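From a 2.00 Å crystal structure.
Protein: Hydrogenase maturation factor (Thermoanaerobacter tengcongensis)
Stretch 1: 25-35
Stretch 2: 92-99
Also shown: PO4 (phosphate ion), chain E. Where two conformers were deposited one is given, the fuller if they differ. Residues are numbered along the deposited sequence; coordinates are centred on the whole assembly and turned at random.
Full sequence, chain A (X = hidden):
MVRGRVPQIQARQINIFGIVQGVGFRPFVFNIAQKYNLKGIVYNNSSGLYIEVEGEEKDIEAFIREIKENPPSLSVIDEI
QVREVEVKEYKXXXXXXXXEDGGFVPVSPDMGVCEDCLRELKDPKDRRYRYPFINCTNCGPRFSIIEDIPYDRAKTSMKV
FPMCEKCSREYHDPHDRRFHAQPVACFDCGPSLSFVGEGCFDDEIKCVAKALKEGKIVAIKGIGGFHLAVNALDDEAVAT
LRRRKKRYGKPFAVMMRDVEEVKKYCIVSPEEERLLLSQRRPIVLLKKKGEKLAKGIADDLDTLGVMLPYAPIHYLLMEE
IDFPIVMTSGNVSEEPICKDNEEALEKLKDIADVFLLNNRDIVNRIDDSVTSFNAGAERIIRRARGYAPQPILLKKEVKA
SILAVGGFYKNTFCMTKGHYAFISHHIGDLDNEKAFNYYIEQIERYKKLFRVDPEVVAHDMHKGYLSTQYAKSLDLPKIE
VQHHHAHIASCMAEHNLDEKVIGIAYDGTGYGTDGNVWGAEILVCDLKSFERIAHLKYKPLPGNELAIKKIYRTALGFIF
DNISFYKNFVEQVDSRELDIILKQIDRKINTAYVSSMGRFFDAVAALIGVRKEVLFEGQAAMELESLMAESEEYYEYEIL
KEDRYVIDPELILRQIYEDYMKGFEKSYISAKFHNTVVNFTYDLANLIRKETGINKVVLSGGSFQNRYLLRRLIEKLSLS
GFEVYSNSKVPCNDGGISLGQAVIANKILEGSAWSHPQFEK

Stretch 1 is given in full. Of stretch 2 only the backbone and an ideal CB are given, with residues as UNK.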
# COMPACT_ATOMS: atom_id res chain seq x y z
N PHE A 25 -2.94 -13.58 -22.35
CA PHE A 25 -3.24 -12.84 -23.57
C PHE A 25 -2.87 -13.60 -24.85
O PHE A 25 -3.58 -13.53 -25.85
CB PHE A 25 -2.60 -11.46 -23.55
CG PHE A 25 -3.54 -10.33 -23.88
CD1 PHE A 25 -3.56 -9.18 -23.10
CD2 PHE A 25 -4.41 -10.42 -24.98
CE1 PHE A 25 -4.42 -8.10 -23.41
CE2 PHE A 25 -5.27 -9.36 -25.30
CZ PHE A 25 -5.28 -8.20 -24.52
N ARG A 26 -1.75 -14.32 -24.84
CA ARG A 26 -1.36 -15.11 -26.00
C ARG A 26 -2.37 -16.21 -26.34
O ARG A 26 -2.86 -16.24 -27.47
CB ARG A 26 0.08 -15.63 -25.89
CG ARG A 26 1.13 -14.50 -26.07
CD ARG A 26 2.52 -14.94 -25.69
NE ARG A 26 2.66 -15.12 -24.24
CZ ARG A 26 3.77 -15.55 -23.63
NH1 ARG A 26 4.87 -15.85 -24.35
NH2 ARG A 26 3.79 -15.67 -22.30
N PRO A 27 -2.75 -17.07 -25.36
CA PRO A 27 -3.79 -18.05 -25.69
C PRO A 27 -5.15 -17.44 -26.07
O PRO A 27 -5.82 -17.96 -26.96
CB PRO A 27 -3.92 -18.92 -24.42
CG PRO A 27 -3.22 -18.15 -23.34
CD PRO A 27 -2.15 -17.35 -24.04
N PHE A 28 -5.55 -16.36 -25.39
CA PHE A 28 -6.76 -15.62 -25.74
C PHE A 28 -6.74 -15.18 -27.23
O PHE A 28 -7.68 -15.44 -27.97
CB PHE A 28 -6.91 -14.40 -24.80
CG PHE A 28 -8.06 -13.49 -25.14
CD1 PHE A 28 -7.83 -12.19 -25.56
CD2 PHE A 28 -9.38 -13.94 -25.05
CE1 PHE A 28 -8.89 -11.34 -25.88
CE2 PHE A 28 -10.45 -13.09 -25.37
CZ PHE A 28 -10.20 -11.78 -25.78
N VAL A 29 -5.64 -14.56 -27.66
CA VAL A 29 -5.53 -14.07 -29.05
C VAL A 29 -5.57 -15.24 -30.02
O VAL A 29 -6.24 -15.18 -31.04
CB VAL A 29 -4.27 -13.19 -29.23
CG1 VAL A 29 -3.87 -13.02 -30.70
CG2 VAL A 29 -4.51 -11.81 -28.56
N PHE A 30 -4.86 -16.31 -29.69
CA PHE A 30 -4.86 -17.49 -30.54
C PHE A 30 -6.28 -17.97 -30.79
O PHE A 30 -6.67 -18.26 -31.93
CB PHE A 30 -4.03 -18.62 -29.90
CG PHE A 30 -4.03 -19.89 -30.72
CD1 PHE A 30 -5.02 -20.84 -30.54
CD2 PHE A 30 -3.03 -20.12 -31.66
CE1 PHE A 30 -5.03 -22.04 -31.30
CE2 PHE A 30 -3.02 -21.31 -32.44
CZ PHE A 30 -4.02 -22.26 -32.26
N ASN A 31 -7.05 -18.04 -29.71
CA ASN A 31 -8.38 -18.62 -29.79
C ASN A 31 -9.35 -17.72 -30.56
O ASN A 31 -10.12 -18.23 -31.37
CB ASN A 31 -8.89 -19.01 -28.40
CG ASN A 31 -8.16 -20.23 -27.82
OD1 ASN A 31 -7.61 -20.18 -26.71
ND2 ASN A 31 -8.15 -21.33 -28.57
N ILE A 32 -9.30 -16.41 -30.35
CA ILE A 32 -10.19 -15.54 -31.12
C ILE A 32 -9.71 -15.38 -32.58
O ILE A 32 -10.53 -15.26 -33.50
CB ILE A 32 -10.49 -14.18 -30.40
CG1 ILE A 32 -9.22 -13.38 -30.14
CG2 ILE A 32 -11.22 -14.44 -29.06
CD1 ILE A 32 -9.49 -11.90 -29.86
N ALA A 33 -8.40 -15.46 -32.81
CA ALA A 33 -7.89 -15.46 -34.19
C ALA A 33 -8.42 -16.67 -34.97
O ALA A 33 -8.82 -16.54 -36.13
CB ALA A 33 -6.38 -15.43 -34.22
N GLN A 34 -8.44 -17.84 -34.33
CA GLN A 34 -9.00 -19.05 -34.96
C GLN A 34 -10.50 -18.89 -35.20
O GLN A 34 -11.03 -19.29 -36.24
CB GLN A 34 -8.72 -20.29 -34.11
CG GLN A 34 -7.26 -20.52 -33.79
CD GLN A 34 -6.62 -21.60 -34.62
OE1 GLN A 34 -7.00 -22.77 -34.53
NE2 GLN A 34 -5.60 -21.23 -35.39
N LYS A 35 -11.18 -18.29 -34.23
CA LYS A 35 -12.63 -18.09 -34.28
C LYS A 35 -13.01 -17.25 -35.50
O LYS A 35 -14.01 -17.53 -36.16
CB LYS A 35 -13.09 -17.37 -33.02
CG LYS A 35 -14.59 -17.33 -32.81
CD LYS A 35 -14.91 -16.44 -31.62
CE LYS A 35 -16.41 -16.16 -31.51
NZ LYS A 35 -16.63 -15.13 -30.45
N UNK A 92 -1.19 -20.11 -41.40
CA UNK A 92 -1.90 -20.46 -40.18
C UNK A 92 -1.77 -19.34 -39.17
O UNK A 92 -1.16 -18.31 -39.44
CB UNK A 92 -1.37 -21.77 -39.60
N UNK A 93 -2.35 -19.53 -37.99
CA UNK A 93 -2.10 -18.63 -36.88
C UNK A 93 -1.33 -19.35 -35.78
O UNK A 93 -1.68 -20.47 -35.42
CB UNK A 93 -3.42 -18.07 -36.34
N UNK A 94 -0.29 -18.71 -35.25
CA UNK A 94 0.58 -19.34 -34.25
C UNK A 94 0.99 -18.37 -33.15
O UNK A 94 1.19 -17.18 -33.41
CB UNK A 94 1.83 -19.91 -34.92
N UNK A 95 1.09 -18.88 -31.92
CA UNK A 95 1.82 -18.18 -30.87
C UNK A 95 3.30 -18.48 -31.10
O UNK A 95 3.68 -19.66 -31.21
CB UNK A 95 1.36 -18.61 -29.47
N UNK A 96 4.13 -17.44 -31.19
CA UNK A 96 5.56 -17.63 -31.45
C UNK A 96 6.43 -17.16 -30.28
O UNK A 96 5.90 -16.62 -29.30
CB UNK A 96 5.96 -16.88 -32.72
N UNK A 97 7.75 -17.39 -30.38
CA UNK A 97 8.70 -17.05 -29.33
C UNK A 97 8.72 -15.57 -29.01
O UNK A 97 8.47 -14.74 -29.89
CB UNK A 97 10.11 -17.50 -29.73
N UNK A 98 9.00 -15.23 -27.75
CA UNK A 98 9.05 -13.83 -27.32
C UNK A 98 10.27 -13.10 -27.90
O UNK A 98 11.29 -13.71 -28.17
CB UNK A 98 9.07 -13.75 -25.79
N UNK A 99 10.16 -11.78 -28.08
CA UNK A 99 11.27 -10.99 -28.62
C UNK A 99 11.65 -9.84 -27.69
O UNK A 99 10.78 -9.13 -27.18
CB UNK A 99 10.90 -10.44 -30.00
P PO4 E . 0.51 -14.29 -21.38
O1 PO4 E . 0.09 -15.15 -20.22
O2 PO4 E . -0.33 -13.04 -21.44
O3 PO4 E . 1.94 -13.87 -21.16
O4 PO4 E . 0.36 -15.06 -22.67

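The helix of stretch 1 and the short strand of stretch 2 run nearly antiparallel, at 174°, with axes 8.6 Å apart at closest approach. No direct hydrogen bond joins them, so packing and water carry the contact.

At position 92 the CB points sideways and has nothing of the helix within 5.5 Å. Almost any side chain would do, polar ones included. The residue is Asp92, which makes no contact with stretch 1.

Position 93 is the opposite case. Its CA-to-CB bond points toward the helix, and the ideal CB lies 4.5 Å from Ala33 CB and 5.1 Å from Phe30 CE2. The small Ala33 leaves space, with Val29 and Phe30 lining it; the extended backbone (phi/psi -113/134) suits a large apolar or aromatic residue, and Leu, Ile, Met or Phe could be considered. It is Phe93, with chi1 in t. Ala33 CB sits over one face of the ring, 3.5 Å from its centroid and 6° off the normal, a CH-pi contact. Val29 CG1 reaches Phe93 CZ at 3.7 Å, and Phe30 CD2 lies 3.8 Å from Phe93 CD1. The backbone is tied in too: a water accepts from Phe93 N and, weakly, from Gln34 NE2.

Strand alternation turns position 94 away from the helix into open space, where a long polar or charged chain is reasonable. It is Lys94; its CA lies at the edge of the Phe30 ring, 4.5 Å from Phe30 CE2.

Position 95 points toward the helix again, its ideal CB 4.8 Å from Arg26 CB and 5.1 Å from Phe30 CD2. These offer carbon surface, so Val, Leu, Ile or Met would fit. Ile95 sends CD1 to 3.9 Å from Phe30 CB and 3.8 Å from Arg26 O, while its CG2 lies 4.0 Å from Arg26 CB.

Position 96 points away and leaves the choice wide, though its extended backbone favours beta-branched residues. The residue is Val96, whose carbonyl accepts from a water.

At 97 the angles (-60/148) are open to most residues and there is room for a CB, so nothing visible demands Gly97.

The CB at 98 points sideways, 4.9 Å from Arg26 NH1. A short acceptor such as Ser, Thr, Asn or Asp would suit that cationic group. Ser98 OG stands 3.5 Å from Arg26 NH1, and one water links Arg26 NH1, Ser98 OG and Val96 O. Arg26 NE and NH2 meanwhile bind the phosphate.

Position 99 is out of reach of the helix, so stretch 1 sets no preference and many side chains, long polar ones included, would do; it is Lys99, which makes no contact with stretch 1.

Stretch 2 92-99: DFKIVGSK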
# COMPACT_ATOMS: atom_id res chain seq x y z
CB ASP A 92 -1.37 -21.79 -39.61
CG ASP A 92 0.15 -21.79 -39.40
OD1 ASP A 92 0.73 -22.89 -39.24
OD2 ASP A 92 0.78 -20.71 -39.42
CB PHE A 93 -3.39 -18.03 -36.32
CG PHE A 93 -3.14 -16.89 -35.38
CD1 PHE A 93 -2.91 -17.12 -34.04
CD2 PHE A 93 -3.08 -15.58 -35.85
CE1 PHE A 93 -2.63 -16.07 -33.18
CE2 PHE A 93 -2.80 -14.52 -34.99
CZ PHE A 93 -2.58 -14.78 -33.66
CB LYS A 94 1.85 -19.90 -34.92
CG LYS A 94 1.65 -21.18 -35.75
CD LYS A 94 2.98 -21.61 -36.39
CE LYS A 94 2.96 -23.07 -36.84
NZ LYS A 94 2.89 -24.01 -35.67
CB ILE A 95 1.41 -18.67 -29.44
CG1 ILE A 95 -0.10 -18.52 -29.23
CG2 ILE A 95 2.21 -17.92 -28.36
CD1 ILE A 95 -0.64 -19.26 -27.98
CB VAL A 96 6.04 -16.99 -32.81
CG1 VAL A 96 5.23 -17.55 -33.97
CG2 VAL A 96 5.94 -15.47 -32.77
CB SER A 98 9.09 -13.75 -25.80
OG SER A 98 7.87 -14.23 -25.26
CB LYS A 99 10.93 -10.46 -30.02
CG LYS A 99 10.54 -11.54 -31.03
CD LYS A 99 10.43 -10.97 -32.46
CE LYS A 99 10.51 -12.07 -33.53
NZ LYS A 99 9.52 -13.17 -33.33
O HOH W 1 5.77 -15.02 -27.07
O HOH W 2 -4.24 -21.54 -37.78
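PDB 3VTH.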